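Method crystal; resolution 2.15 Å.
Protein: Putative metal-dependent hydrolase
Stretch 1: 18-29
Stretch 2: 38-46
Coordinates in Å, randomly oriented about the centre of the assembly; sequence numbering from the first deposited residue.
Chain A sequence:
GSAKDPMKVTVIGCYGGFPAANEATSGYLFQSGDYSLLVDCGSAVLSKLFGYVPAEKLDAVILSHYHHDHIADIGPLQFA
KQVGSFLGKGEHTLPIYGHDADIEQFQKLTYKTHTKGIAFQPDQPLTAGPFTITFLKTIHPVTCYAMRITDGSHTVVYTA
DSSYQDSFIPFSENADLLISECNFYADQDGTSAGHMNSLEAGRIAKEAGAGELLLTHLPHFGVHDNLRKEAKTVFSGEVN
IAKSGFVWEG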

ATOM      1  N   PHE A  18       5.487   7.296   4.948  1.00 18.51           N
ATOM      2  CA  PHE A  18       4.906   7.158   3.615  1.00 18.25           C
ATOM      3  C   PHE A  18       6.077   6.900   2.650  1.00 17.29           C
ATOM      4  O   PHE A  18       7.202   7.206   2.958  1.00 17.89           O
ATOM      5  CB  PHE A  18       4.170   8.438   3.205  1.00 18.25           C
ATOM      6  CG  PHE A  18       5.083   9.655   3.075  1.00 21.59           C
ATOM      7  CD1 PHE A  18       5.402  10.417   4.172  1.00 24.08           C
ATOM      8  CD2 PHE A  18       5.599  10.052   1.844  1.00 24.15           C
ATOM      9  CE1 PHE A  18       6.224  11.526   4.047  1.00 23.95           C
ATOM     10  CE2 PHE A  18       6.419  11.169   1.730  1.00 24.06           C
ATOM     11  CZ  PHE A  18       6.720  11.904   2.834  1.00 22.42           C
ATOM     12  N   PRO A  19       5.810   6.315   1.501  1.00 17.55           N
ATOM     13  CA  PRO A  19       6.913   5.923   0.633  1.00 18.26           C
ATOM     14  C   PRO A  19       7.457   7.104  -0.157  1.00 18.94           C
ATOM     15  O   PRO A  19       6.691   7.933  -0.650  1.00 19.34           O
ATOM     16  CB  PRO A  19       6.243   4.932  -0.322  1.00 18.26           C
ATOM     17  CG  PRO A  19       4.832   5.463  -0.411  1.00 18.74           C
ATOM     18  CD  PRO A  19       4.512   5.843   0.987  1.00 17.09           C
ATOM     19  N   ALA A  20       8.777   7.193  -0.256  1.00 19.18           N
ATOM     20  CA  ALA A  20       9.407   7.975  -1.311  1.00 19.32           C
ATOM     21  C   ALA A  20       9.009   7.335  -2.649  1.00 19.30           C
ATOM     22  O   ALA A  20       8.549   6.173  -2.688  1.00 19.51           O
ATOM     23  CB  ALA A  20      10.975   7.953  -1.152  1.00 18.51           C
ATOM     24  N   ALA A  21       9.189   8.093  -3.724  1.00 18.54           N
ATOM     25  CA  ALA A  21       8.943   7.627  -5.072  1.00 19.02           C
ATOM     26  C   ALA A  21       9.606   6.258  -5.357  1.00 18.45           C
ATOM     27  O   ALA A  21      10.810   6.056  -5.168  1.00 18.26           O
ATOM     28  CB  ALA A  21       9.393   8.711  -6.114  1.00 19.39           C
ATOM     29  N   ASN A  22       8.770   5.306  -5.755  1.00 18.22           N
ATOM     30  CA  ASN A  22       9.189   3.954  -6.130  1.00 18.81           C
ATOM     31  C   ASN A  22       9.831   3.160  -4.981  1.00 18.70           C
ATOM     32  O   ASN A  22      10.467   2.118  -5.207  1.00 17.67           O
ATOM     33  CB  ASN A  22      10.087   3.989  -7.358  1.00 18.91           C
ATOM     34  CG  ASN A  22       9.366   4.571  -8.582  1.00 21.63           C
ATOM     35  OD1 ASN A  22       8.306   4.085  -8.991  1.00 22.48           O
ATOM     36  ND2 ASN A  22       9.922   5.626  -9.141  1.00 19.23           N
ATOM     37  N   GLU A  23       9.616   3.635  -3.757  1.00 17.87           N
ATOM     38  CA  GLU A  23      10.088   2.921  -2.578  1.00 18.45           C
ATOM     39  C   GLU A  23       8.920   2.451  -1.722  1.00 17.39           C
ATOM     40  O   GLU A  23       7.764   2.404  -2.194  1.00 17.59           O
ATOM     41  CB  GLU A  23      11.034   3.785  -1.762  1.00 18.68           C
ATOM     42  CG  GLU A  23      12.230   4.298  -2.586  1.00 22.27           C
ATOM     43  CD  GLU A  23      13.136   3.180  -3.140  1.00 27.26           C
ATOM     44  OE1 GLU A  23      13.149   2.036  -2.602  1.00 27.87           O
ATOM     45  OE2 GLU A  23      13.823   3.467  -4.155  1.00 29.11           O
ATOM     46  N   ALA A  24       9.241   2.038  -0.495  1.00 16.59           N
ATOM     47  CA  ALA A  24       8.269   1.426   0.407  1.00 16.62           C
ATOM     48  C   ALA A  24       8.439   1.879   1.845  1.00 16.41           C
ATOM     49  O   ALA A  24       9.487   2.437   2.214  1.00 17.08           O
ATOM     50  CB  ALA A  24       8.307  -0.122   0.299  1.00 15.45           C
ATOM     51  N   THR A  25       7.413   1.655   2.670  1.00 16.80           N
ATOM     52  CA  THR A  25       7.542   1.901   4.124  1.00 16.60           C
ATOM     53  C   THR A  25       7.784   0.543   4.810  1.00 17.69           C
ATOM     54  O   THR A  25       8.048  -0.447   4.118  1.00 17.93           O
ATOM     55  CB  THR A  25       6.377   2.687   4.713  1.00 16.83           C
ATOM     56  OG1 THR A  25       5.192   1.882   4.778  1.00 16.45           O
ATOM     57  CG2 THR A  25       6.075   3.945   3.876  1.00 14.45           C
ATOM     58  N   SER A  26       7.773   0.503   6.147  1.00 17.45           N
ATOM     59  CA  SER A  26       8.269  -0.640   6.881  1.00 18.03           C
ATOM     60  C   SER A  26       7.764  -2.029   6.462  1.00 17.84           C
ATOM     61  O   SER A  26       6.581  -2.307   6.461  1.00 18.38           O
ATOM     62  CB  SER A  26       8.028  -0.464   8.367  1.00 18.44           C
ATOM     63  OG  SER A  26       8.709   0.684   8.862  1.00 18.94           O
ATOM     64  N   GLY A  27       8.724  -2.892   6.164  1.00 18.24           N
ATOM     65  CA  GLY A  27       8.517  -4.306   5.879  1.00 18.73           C
ATOM     66  C   GLY A  27       9.859  -5.028   5.822  1.00 19.18           C
ATOM     67  O   GLY A  27      10.781  -4.601   5.098  1.00 19.41           O
ATOM     68  N   TYR A  28       9.991  -6.103   6.603  1.00 19.61           N
ATOM     69  CA  TYR A  28      11.259  -6.873   6.678  1.00 19.63           C
ATOM     70  C   TYR A  28      10.985  -8.364   6.537  1.00 20.69           C
ATOM     71  O   TYR A  28      10.153  -8.919   7.268  1.00 21.74           O
ATOM     72  CB  TYR A  28      11.974  -6.590   7.988  1.00 19.14           C
ATOM     73  CG  TYR A  28      12.136  -5.126   8.164  1.00 18.15           C
ATOM     74  CD1 TYR A  28      13.260  -4.483   7.693  1.00 18.76           C
ATOM     75  CD2 TYR A  28      11.133  -4.364   8.741  1.00 17.44           C
ATOM     76  CE1 TYR A  28      13.401  -3.109   7.809  1.00 20.10           C
ATOM     77  CE2 TYR A  28      11.267  -2.998   8.864  1.00 21.07           C
ATOM     78  CZ  TYR A  28      12.417  -2.378   8.395  1.00 20.14           C
ATOM     79  OH  TYR A  28      12.553  -1.034   8.508  1.00 20.06           O
ATOM     80  N   LEU A  29      11.700  -9.014   5.617  1.00 20.99           N
ATOM     81  CA  LEU A  29      11.489 -10.419   5.354  1.00 20.71           C
ATOM     82  C   LEU A  29      12.562 -11.223   6.079  1.00 21.98           C
ATOM     83  O   LEU A  29      13.747 -11.093   5.775  1.00 21.38           O
ATOM     84  CB  LEU A  29      11.538 -10.688   3.857  1.00 20.81           C
ATOM     85  CG  LEU A  29      11.597 -12.147   3.369  1.00 20.48           C
ATOM     86  CD1 LEU A  29      10.379 -12.960   3.755  1.00 19.70           C
ATOM     87  CD2 LEU A  29      11.732 -12.146   1.871  1.00 17.78           C
ATOM     88  N   LEU A  38       7.175 -12.226   7.619  1.00 20.99           N
ATOM     89  CA  LEU A  38       7.163 -10.834   7.258  1.00 20.65           C
ATOM     90  C   LEU A  38       6.943 -10.040   8.536  1.00 19.96           C
ATOM     91  O   LEU A  38       5.968 -10.259   9.238  1.00 21.08           O
ATOM     92  CB  LEU A  38       6.049 -10.523   6.235  1.00 19.23           C
ATOM     93  CG  LEU A  38       5.920  -9.029   5.870  1.00 18.97           C
ATOM     94  CD1 LEU A  38       7.093  -8.491   5.074  1.00 16.82           C
ATOM     95  CD2 LEU A  38       4.605  -8.684   5.153  1.00 18.78           C
ATOM     96  N   VAL A  39       7.871  -9.145   8.826  1.00 19.24           N
ATOM     97  CA  VAL A  39       7.802  -8.279   9.974  1.00 18.45           C
ATOM     98  C   VAL A  39       7.399  -6.896   9.464  1.00 19.06           C
ATOM     99  O   VAL A  39       8.166  -6.225   8.766  1.00 19.03           O
ATOM    100  CB  VAL A  39       9.147  -8.239  10.716  1.00 19.71           C
ATOM    101  CG1 VAL A  39       9.129  -7.195  11.844  1.00 18.57           C
ATOM    102  CG2 VAL A  39       9.499  -9.633  11.255  1.00 16.96           C
ATOM    103  N   ASP A  40       6.175  -6.499   9.827  1.00 18.90           N
ATOM    104  CA  ASP A  40       5.504  -5.287   9.346  1.00 18.36           C
ATOM    105  C   ASP A  40       5.167  -5.376   7.877  1.00 18.47           C
ATOM    106  O   ASP A  40       5.826  -6.112   7.112  1.00 18.61           O
ATOM    107  CB  ASP A  40       6.246  -3.976   9.739  1.00 18.09           C
ATOM    108  CG  ASP A  40       6.128  -3.683  11.241  1.00 19.01           C
ATOM    109  OD1 ASP A  40       5.307  -4.342  11.915  1.00 19.74           O
ATOM    110  OD2 ASP A  40       6.843  -2.830  11.773  1.00 18.21           O
ATOM    111  N   CYS A  41       4.148  -4.607   7.484  1.00 17.79           N
ATOM    112  CA  CYS A  41       3.522  -4.773   6.187  1.00 17.74           C
ATOM    113  C   CYS A  41       2.938  -3.428   5.706  1.00 16.99           C
ATOM    114  O   CYS A  41       1.733  -3.258   5.517  1.00 16.81           O
ATOM    115  CB  CYS A  41       2.422  -5.847   6.313  1.00 18.29           C
ATOM    116  SG  CYS A  41       1.744  -6.399   4.732  1.00 20.60           S
ATOM    117  N   GLY A  42       3.824  -2.475   5.499  1.00 16.55           N
ATOM    118  CA  GLY A  42       3.451  -1.103   5.199  1.00 16.54           C
ATOM    119  C   GLY A  42       3.186  -0.839   3.728  1.00 16.77           C
ATOM    120  O   GLY A  42       2.871  -1.767   2.962  1.00 16.34           O
ATOM    121  N   SER A  43       3.318   0.431   3.336  1.00 16.78           N
ATOM    122  CA  SER A  43       2.934   0.894   1.968  1.00 16.94           C
ATOM    123  C   SER A  43       3.889   0.343   0.891  1.00 17.17           C
ATOM    124  O   SER A  43       5.104   0.456   1.021  1.00 18.04           O
ATOM    125  CB  SER A  43       2.930   2.425   1.926  1.00 16.60           C
ATOM    126  OG  SER A  43       2.319   2.935   0.754  1.00 16.13           O
ATOM    127  N   ALA A  44       3.326  -0.249  -0.167  1.00 16.78           N
ATOM    128  CA  ALA A  44       4.084  -0.841  -1.261  1.00 16.29           C
ATOM    129  C   ALA A  44       4.941  -2.047  -0.845  1.00 16.32           C
ATOM    130  O   ALA A  44       5.753  -2.539  -1.648  1.00 15.02           O
ATOM    131  CB  ALA A  44       4.961   0.222  -2.015  1.00 15.91           C
ATOM    132  N   VAL A  45       4.727  -2.575   0.357  1.00 16.29           N
ATOM    133  CA  VAL A  45       5.506  -3.698   0.814  1.00 16.36           C
ATOM    134  C   VAL A  45       5.106  -4.973   0.093  1.00 18.19           C
ATOM    135  O   VAL A  45       5.982  -5.740  -0.312  1.00 17.55           O
ATOM    136  CB  VAL A  45       5.449  -3.831   2.337  1.00 16.96           C
ATOM    137  CG1 VAL A  45       5.922  -5.245   2.786  1.00 15.74           C
ATOM    138  CG2 VAL A  45       6.299  -2.698   2.917  1.00 13.27           C
ATOM    139  N   LEU A  46       3.812  -5.197  -0.123  1.00 18.71           N
ATOM    140  CA  LEU A  46       3.422  -6.402  -0.863  1.00 20.27           C
ATOM    141  C   LEU A  46       3.968  -6.421  -2.261  1.00 20.99           C
ATOM    142  O   LEU A  46       4.502  -7.458  -2.723  1.00 21.94           O
ATOM    143  CB  LEU A  46       1.910  -6.545  -0.965  1.00 21.43           C
ATOM    144  CG  LEU A  46       1.126  -7.251   0.107  1.00 23.55           C
ATOM    145  CD1 LEU A  46      -0.333  -7.624  -0.442  1.00 21.15           C
ATOM    146  CD2 LEU A  46       1.894  -8.486   0.603  1.00 23.04           C
TER

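What fills the apolar centre of the contact? Val 45, in the first turn of a helix, points toward stretch 1. Val 45 CG2 lies 4.2 Å from Ala 24 CB and 4.0 Å from Gly 27 CA. Ala 24 CB also packs 4.1 Å from Ala 44 CB; both methyl groups point toward the opposing stretch, and here Ala 24 CA and Ala 44 CA lie 5.0 Å apart. Together the stretches bury 528 Å², both sides summed.

What does the lack of a side chain at Gly 27 and Gly 42 allow? At Gly 27 an ideal CB would fall 2.7 Å from Val 45 CG1, a clash. A CB on Gly 42 would lie 2.3 Å from Thr 25 OG1. Bare backbone lets both neighbours close in.

How do the strands pair? Tyr 28 and Val 39 form an antiparallel hydrogen-bonded pair: Tyr 28 N donates to Val 39 O and Val 39 N to Tyr 28 O, each at 2.8 Å. Their side chains share one face of the sheet, with Tyr 28 CB 4.3 Å from Val 39 CB.

What secures the polar edge beyond the strands? Thr 25 makes two hydrogen bonds with Ser 43: Thr 25 N donates to Ser 43 O at 3.1 Å, and Ser 43 N to Thr 25 OG1 at 2.8 Å, the p rotamer bringing the hydroxyl within reach. Gly 42 N donates to Ser 26 O at 2.9 Å.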